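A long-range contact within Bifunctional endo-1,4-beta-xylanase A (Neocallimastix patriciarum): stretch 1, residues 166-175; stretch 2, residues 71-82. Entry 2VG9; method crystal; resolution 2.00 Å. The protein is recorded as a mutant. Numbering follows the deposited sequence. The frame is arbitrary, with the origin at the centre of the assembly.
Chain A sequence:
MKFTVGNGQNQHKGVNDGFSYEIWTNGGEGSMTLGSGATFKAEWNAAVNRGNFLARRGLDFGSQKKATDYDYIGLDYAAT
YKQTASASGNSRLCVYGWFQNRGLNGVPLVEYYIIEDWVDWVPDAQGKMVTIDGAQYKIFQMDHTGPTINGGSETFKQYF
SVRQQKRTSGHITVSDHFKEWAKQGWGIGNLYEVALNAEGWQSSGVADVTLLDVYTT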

ATOM      1  N   LYS A 166      10.036  -8.483  -9.780  1.00 10.80           N
ATOM      2  CA  LYS A 166       8.815  -8.782  -9.043  1.00 10.68           C
ATOM      3  C   LYS A 166       8.969  -9.970  -8.094  1.00  9.91           C
ATOM      4  O   LYS A 166       9.579 -10.994  -8.438  1.00  9.72           O
ATOM      5  CB  LYS A 166       7.692  -9.099 -10.013  1.00  9.59           C
ATOM      6  CG  LYS A 166       7.164  -7.912 -10.779  1.00 11.17           C
ATOM      7  CD  LYS A 166       6.316  -8.430 -11.949  1.00 13.82           C
ATOM      8  CE  LYS A 166       5.809  -7.271 -12.827  1.00 12.78           C
ATOM      9  NZ  LYS A 166       4.773  -7.765 -13.792  1.00 13.35           N
ATOM     10  N   ARG A 167       8.366  -9.874  -6.915  1.00  8.44           N
ATOM     11  CA  ARG A 167       8.354 -11.011  -6.032  1.00  8.14           C
ATOM     12  C   ARG A 167       7.109 -10.984  -5.144  1.00  8.37           C
ATOM     13  O   ARG A 167       6.397  -9.978  -5.114  1.00  7.31           O
ATOM     14  CB  ARG A 167       9.634 -11.013  -5.201  1.00  8.46           C
ATOM     15  CG  ARG A 167       9.718  -9.856  -4.238  1.00  7.77           C
ATOM     16  CD  ARG A 167      10.924  -9.976  -3.319  1.00  9.77           C
ATOM     17  NE  ARG A 167      10.939  -8.844  -2.377  1.00 10.98           N
ATOM     18  CZ  ARG A 167      11.761  -8.746  -1.333  1.00 11.07           C
ATOM     19  NH1 ARG A 167      12.683  -9.695  -1.115  1.00  9.05           N
ATOM     20  NH2 ARG A 167      11.686  -7.678  -0.536  1.00 10.52           N
ATOM     21  N   THR A 168       6.843 -12.078  -4.433  1.00  9.20           N
ATOM     22  CA  THR A 168       5.661 -12.134  -3.545  1.00  9.35           C
ATOM     23  C   THR A 168       6.022 -12.611  -2.154  1.00  9.28           C
ATOM     24  O   THR A 168       5.136 -12.983  -1.377  1.00 10.34           O
ATOM     25  CB  THR A 168       4.537 -13.026  -4.103  1.00  9.93           C
ATOM     26  OG1 THR A 168       4.997 -14.368  -4.180  1.00 15.12           O
ATOM     27  CG2 THR A 168       4.058 -12.580  -5.496  1.00 10.44           C
ATOM     28  N   SER A 169       7.315 -12.569  -1.816  1.00 10.10           N
ATOM     29  CA  SER A 169       7.741 -12.754  -0.415  1.00 10.07           C
ATOM     30  C   SER A 169       9.102 -12.136  -0.153  1.00  9.96           C
ATOM     31  O   SER A 169       9.928 -12.012  -1.074  1.00  9.21           O
ATOM     32  CB  SER A 169       7.755 -14.248  -0.015  1.00  9.59           C
ATOM     33  OG  SER A 169       8.748 -14.931  -0.734  1.00 12.62           O
ATOM     34  N   GLY A 170       9.347 -11.770   1.099  1.00  8.20           N
ATOM     35  CA  GLY A 170      10.671 -11.339   1.462  1.00  8.57           C
ATOM     36  C   GLY A 170      10.697 -10.309   2.564  1.00  8.21           C
ATOM     37  O   GLY A 170       9.679 -10.038   3.169  1.00  9.18           O
ATOM     38  N   HIS A 171      11.883  -9.761   2.821  1.00  8.26           N
ATOM     39  CA  HIS A 171      12.077  -8.724   3.825  1.00  8.09           C
ATOM     40  C   HIS A 171      12.156  -7.348   3.168  1.00  7.81           C
ATOM     41  O   HIS A 171      12.828  -7.193   2.148  1.00  8.19           O
ATOM     42  CB  HIS A 171      13.390  -8.958   4.553  1.00  8.85           C
ATOM     43  CG  HIS A 171      13.715  -7.859   5.512  1.00  7.98           C
ATOM     44  ND1 HIS A 171      14.500  -6.779   5.163  1.00 13.10           N
ATOM     45  CD2 HIS A 171      13.279  -7.624   6.772  1.00  3.45           C
ATOM     46  CE1 HIS A 171      14.574  -5.947   6.191  1.00  9.23           C
ATOM     47  NE2 HIS A 171      13.835  -6.431   7.170  1.00 11.24           N
ATOM     48  N   ILE A 172      11.446  -6.373   3.731  1.00  7.61           N
ATOM     49  CA  ILE A 172      11.569  -4.978   3.301  1.00  7.51           C
ATOM     50  C   ILE A 172      11.991  -4.112   4.492  1.00  7.12           C
ATOM     51  O   ILE A 172      11.316  -4.071   5.532  1.00  6.63           O
ATOM     52  CB  ILE A 172      10.238  -4.429   2.709  1.00  8.66           C
ATOM     53  CG1 ILE A 172       9.769  -5.309   1.510  1.00  7.46           C
ATOM     54  CG2 ILE A 172      10.338  -2.878   2.392  1.00  7.03           C
ATOM     55  CD1 ILE A 172       8.354  -5.052   1.074  1.00  4.93           C
ATOM     56  N   THR A 173      13.120  -3.430   4.324  1.00  7.32           N
ATOM     57  CA  THR A 173      13.529  -2.385   5.246  1.00  7.72           C
ATOM     58  C   THR A 173      12.826  -1.090   4.858  1.00  8.66           C
ATOM     59  O   THR A 173      13.388  -0.216   4.170  1.00  8.84           O
ATOM     60  CB  THR A 173      15.061  -2.215   5.301  1.00  7.50           C
ATOM     61  OG1 THR A 173      15.676  -3.515   5.322  1.00  7.77           O
ATOM     62  CG2 THR A 173      15.476  -1.360   6.539  1.00  3.92           C
ATOM     63  N   VAL A 174      11.583  -0.984   5.322  1.00 10.01           N
ATOM     64  CA  VAL A 174      10.709   0.137   5.027  1.00  9.67           C
ATOM     65  C   VAL A 174      11.422   1.476   5.352  1.00 10.66           C
ATOM     66  O   VAL A 174      11.349   2.435   4.569  1.00 10.68           O
ATOM     67  CB  VAL A 174       9.371   0.000   5.816  1.00 11.06           C
ATOM     68  CG1 VAL A 174       8.513   1.245   5.673  1.00  9.95           C
ATOM     69  CG2 VAL A 174       8.574  -1.268   5.332  1.00  9.19           C
ATOM     70  N   SER A 175      12.150   1.527   6.471  1.00 10.05           N
ATOM     71  CA  SER A 175      12.860   2.759   6.855  1.00 10.19           C
ATOM     72  C   SER A 175      13.942   3.184   5.844  1.00  9.81           C
ATOM     73  O   SER A 175      14.267   4.366   5.768  1.00  9.86           O
ATOM     74  CB  SER A 175      13.472   2.607   8.272  1.00 10.27           C
ATOM     75  OG  SER A 175      14.113   1.341   8.445  1.00  9.69           O
TER
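Stretch 2 71-82: DYIGLDYAATYK

The apolar centre of the contact forms where Ile172 meets Leu75 and Tyr77: Ile172 CD1 lies 4.2 Å from Leu75 CD2 and 3.7 Å from Tyr77 CE2. All three side chains leave the same face of the sheet, and Val174 extends the patch, with its CG2 3.8 Å from Leu75 CB and its CB 3.8 Å from Ile73 CG2.

Stretch 2 is extended from Ile73 to Lys82 and runs antiparallel to the strand that begins at Ser169 and includes Ile172, at 166° between their N-to-C directions and 4.7 Å at closest approach. Paired backbone bonds fix the register. Ile172 N donates to Leu75 O (2.7 Å) and Leu75 N to Ile172 O (2.9 Å); two residues along, Gly170 N donates to Tyr77 O (2.9 Å) and Tyr77 N to Gly170 O (3.1 Å). Between these pairs His171 faces Asp76, their CA atoms 4.5 Å apart.

The Tyr77 ring folds back over stretch 1, placing Ser169 CA 3.9 Å from its centroid and 22° off the normal, a CH-pi contact. Past it, Ala79 N donates to Thr168 O (2.9 Å). At the other end the helix start takes over: Ile73 N donates to Ser175 OG (3.0 Å, 164°), while Ser175 N reaches Ile73 O only weakly (3.4 Å). Nearby, a water bridges Tyr72 OH (2.6 Å) and Thr173 OG1 (3.1 Å), measured from its oxygen.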

ATOM      1  N   ASP A  71      14.063   4.631  13.930  1.00 15.76           N
ATOM      2  CA  ASP A  71      15.407   4.122  13.618  1.00 15.87           C
ATOM      3  C   ASP A  71      15.374   2.992  12.612  1.00 15.21           C
ATOM      4  O   ASP A  71      16.179   2.963  11.678  1.00 14.05           O
ATOM      5  CB  ASP A  71      16.135   3.671  14.883  1.00 18.32           C
ATOM      6  CG  ASP A  71      16.728   4.847  15.675  1.00 21.27           C
ATOM      7  OD1 ASP A  71      16.944   5.942  15.097  1.00 24.64           O
ATOM      8  OD2 ASP A  71      16.975   4.668  16.882  1.00 25.83           O
ATOM      9  N   TYR A  72      14.424   2.072  12.803  1.00 13.54           N
ATOM     10  CA  TYR A  72      14.297   0.911  11.941  1.00 12.89           C
ATOM     11  C   TYR A  72      12.824   0.539  11.818  1.00 12.82           C
ATOM     12  O   TYR A  72      12.108   0.498  12.817  1.00 12.94           O
ATOM     13  CB  TYR A  72      15.117  -0.278  12.492  1.00 12.91           C
ATOM     14  CG  TYR A  72      15.240  -1.405  11.508  1.00 12.27           C
ATOM     15  CD1 TYR A  72      16.335  -1.479  10.651  1.00 12.46           C
ATOM     16  CD2 TYR A  72      14.248  -2.397  11.421  1.00 10.83           C
ATOM     17  CE1 TYR A  72      16.454  -2.514   9.727  1.00 12.60           C
ATOM     18  CE2 TYR A  72      14.360  -3.462  10.497  1.00 13.05           C
ATOM     19  CZ  TYR A  72      15.464  -3.502   9.649  1.00 13.98           C
ATOM     20  OH  TYR A  72      15.593  -4.512   8.704  1.00 11.74           O
ATOM     21  N   ILE A  73      12.362   0.302  10.588  1.00 11.32           N
ATOM     22  CA  ILE A  73      11.005  -0.222  10.372  1.00 11.06           C
ATOM     23  C   ILE A  73      11.178  -1.407   9.430  1.00 10.62           C
ATOM     24  O   ILE A  73      11.698  -1.255   8.329  1.00  9.94           O
ATOM     25  CB  ILE A  73      10.010   0.829   9.797  1.00 10.97           C
ATOM     26  CG1 ILE A  73       9.922   2.087  10.684  1.00 11.72           C
ATOM     27  CG2 ILE A  73       8.576   0.172   9.562  1.00  9.95           C
ATOM     28  CD1 ILE A  73       9.082   3.252  10.023  1.00 11.72           C
ATOM     29  N   GLY A  74      10.798  -2.594   9.901  1.00 10.65           N
ATOM     30  CA  GLY A  74      10.873  -3.804   9.074  1.00 11.01           C
ATOM     31  C   GLY A  74       9.489  -4.312   8.681  1.00 10.88           C
ATOM     32  O   GLY A  74       8.517  -4.176   9.454  1.00 11.01           O
ATOM     33  N   LEU A  75       9.389  -4.885   7.483  1.00 10.11           N
ATOM     34  CA  LEU A  75       8.170  -5.599   7.073  1.00  9.99           C
ATOM     35  C   LEU A  75       8.599  -6.892   6.397  1.00  9.57           C
ATOM     36  O   LEU A  75       9.382  -6.862   5.439  1.00  9.09           O
ATOM     37  CB  LEU A  75       7.252  -4.750   6.152  1.00 10.24           C
ATOM     38  CG  LEU A  75       5.879  -5.349   5.695  1.00  9.81           C
ATOM     39  CD1 LEU A  75       4.841  -4.258   5.441  1.00  9.45           C
ATOM     40  CD2 LEU A  75       6.006  -6.191   4.415  1.00  8.09           C
ATOM     41  N   ASP A  76       8.069  -8.012   6.896  1.00  8.50           N
ATOM     42  CA  ASP A  76       8.364  -9.322   6.338  1.00  8.79           C
ATOM     43  C   ASP A  76       7.040  -9.882   5.901  1.00  8.57           C
ATOM     44  O   ASP A  76       6.066  -9.764   6.630  1.00  9.34           O
ATOM     45  CB  ASP A  76       8.981 -10.234   7.396  1.00  8.60           C
ATOM     46  CG  ASP A  76      10.320  -9.748   7.872  1.00  9.53           C
ATOM     47  OD1 ASP A  76      11.202  -9.575   7.049  1.00  8.60           O
ATOM     48  OD2 ASP A  76      10.500  -9.535   9.089  1.00 12.46           O
ATOM     49  N   TYR A  77       6.991 -10.463   4.714  1.00  8.07           N
ATOM     50  CA  TYR A  77       5.739 -10.959   4.158  1.00  8.08           C
ATOM     51  C   TYR A  77       5.989 -12.217   3.310  1.00  8.92           C
ATOM     52  O   TYR A  77       7.091 -12.435   2.788  1.00  8.37           O
ATOM     53  CB  TYR A  77       5.024  -9.842   3.346  1.00  8.97           C
ATOM     54  CG  TYR A  77       5.667  -9.555   1.990  1.00  8.35           C
ATOM     55  CD1 TYR A  77       5.061  -9.996   0.800  1.00  8.81           C
ATOM     56  CD2 TYR A  77       6.877  -8.862   1.909  1.00  8.67           C
ATOM     57  CE1 TYR A  77       5.683  -9.754  -0.477  1.00  9.44           C
ATOM     58  CE2 TYR A  77       7.508  -8.610   0.664  1.00  8.10           C
ATOM     59  CZ  TYR A  77       6.903  -9.068  -0.514  1.00  8.83           C
ATOM     60  OH  TYR A  77       7.530  -8.812  -1.679  1.00  6.62           O
ATOM     61  N   ALA A  78       4.975 -13.072   3.216  1.00  8.99           N
ATOM     62  CA  ALA A  78       4.944 -14.146   2.200  1.00  9.25           C
ATOM     63  C   ALA A  78       3.495 -14.277   1.725  1.00  9.32           C
ATOM     64  O   ALA A  78       2.576 -14.347   2.557  1.00  8.84           O
ATOM     65  CB  ALA A  78       5.459 -15.491   2.768  1.00  8.83           C
ATOM     66  N   ALA A  79       3.325 -14.307   0.399  1.00  8.77           N
ATOM     67  CA  ALA A  79       2.024 -14.312  -0.276  1.00  9.57           C
ATOM     68  C   ALA A  79       2.049 -15.133  -1.574  1.00 10.11           C
ATOM     69  O   ALA A  79       3.098 -15.331  -2.173  1.00 10.90           O
ATOM     70  CB  ALA A  79       1.573 -12.876  -0.597  1.00  8.56           C
ATOM     71  N   THR A  80       0.873 -15.595  -1.990  1.00 11.56           N
ATOM     72  CA  THR A  80       0.615 -15.933  -3.392  1.00 13.00           C
ATOM     73  C   THR A  80      -0.319 -14.829  -3.887  1.00 13.50           C
ATOM     74  O   THR A  80      -1.145 -14.316  -3.137  1.00 14.29           O
ATOM     75  CB  THR A  80      -0.022 -17.340  -3.581  1.00 13.18           C
ATOM     76  OG1 THR A  80      -1.182 -17.433  -2.769  1.00 16.39           O
ATOM     77  CG2 THR A  80       0.940 -18.437  -3.136  1.00 13.56           C
ATOM     78  N   TYR A  81      -0.108 -14.393  -5.115  1.00 13.45           N
ATOM     79  CA  TYR A  81      -0.821 -13.256  -5.663  1.00 14.34           C
ATOM     80  C   TYR A  81      -0.936 -13.501  -7.164  1.00 15.07           C
ATOM     81  O   TYR A  81       0.051 -13.834  -7.812  1.00 13.88           O
ATOM     82  CB  TYR A  81      -0.067 -11.963  -5.327  1.00 13.71           C
ATOM     83  CG  TYR A  81      -0.278 -10.807  -6.255  1.00 14.64           C
ATOM     84  CD1 TYR A  81      -1.541 -10.236  -6.446  1.00 15.00           C
ATOM     85  CD2 TYR A  81       0.804 -10.245  -6.921  1.00 12.62           C
ATOM     86  CE1 TYR A  81      -1.706  -9.126  -7.298  1.00 11.50           C
ATOM     87  CE2 TYR A  81       0.649  -9.151  -7.768  1.00  9.72           C
ATOM     88  CZ  TYR A  81      -0.596  -8.611  -7.963  1.00 12.44           C
ATOM     89  OH  TYR A  81      -0.711  -7.543  -8.805  1.00 13.16           O
ATOM     90  N   LYS A  82      -2.152 -13.369  -7.684  1.00 15.41           N
ATOM     91  CA  LYS A  82      -2.464 -13.723  -9.048  1.00 17.79           C
ATOM     92  C   LYS A  82      -3.574 -12.768  -9.526  1.00 16.64           C
ATOM     93  O   LYS A  82      -4.527 -12.509  -8.785  1.00 16.46           O
ATOM     94  CB  LYS A  82      -2.962 -15.180  -9.060  1.00 17.81           C
ATOM     95  CG  LYS A  82      -3.255 -15.806 -10.414  1.00 23.09           C
ATOM     96  CD  LYS A  82      -3.391 -17.361 -10.305  1.00 23.52           C
ATOM     97  CE  LYS A  82      -2.000 -18.083 -10.085  1.00 29.61           C
ATOM     98  NZ  LYS A  82      -2.022 -19.649 -10.137  1.00 30.15           N
TER
HETATM   99  O   HOH W   1      17.795  -4.659   7.343  1.00 26.30           O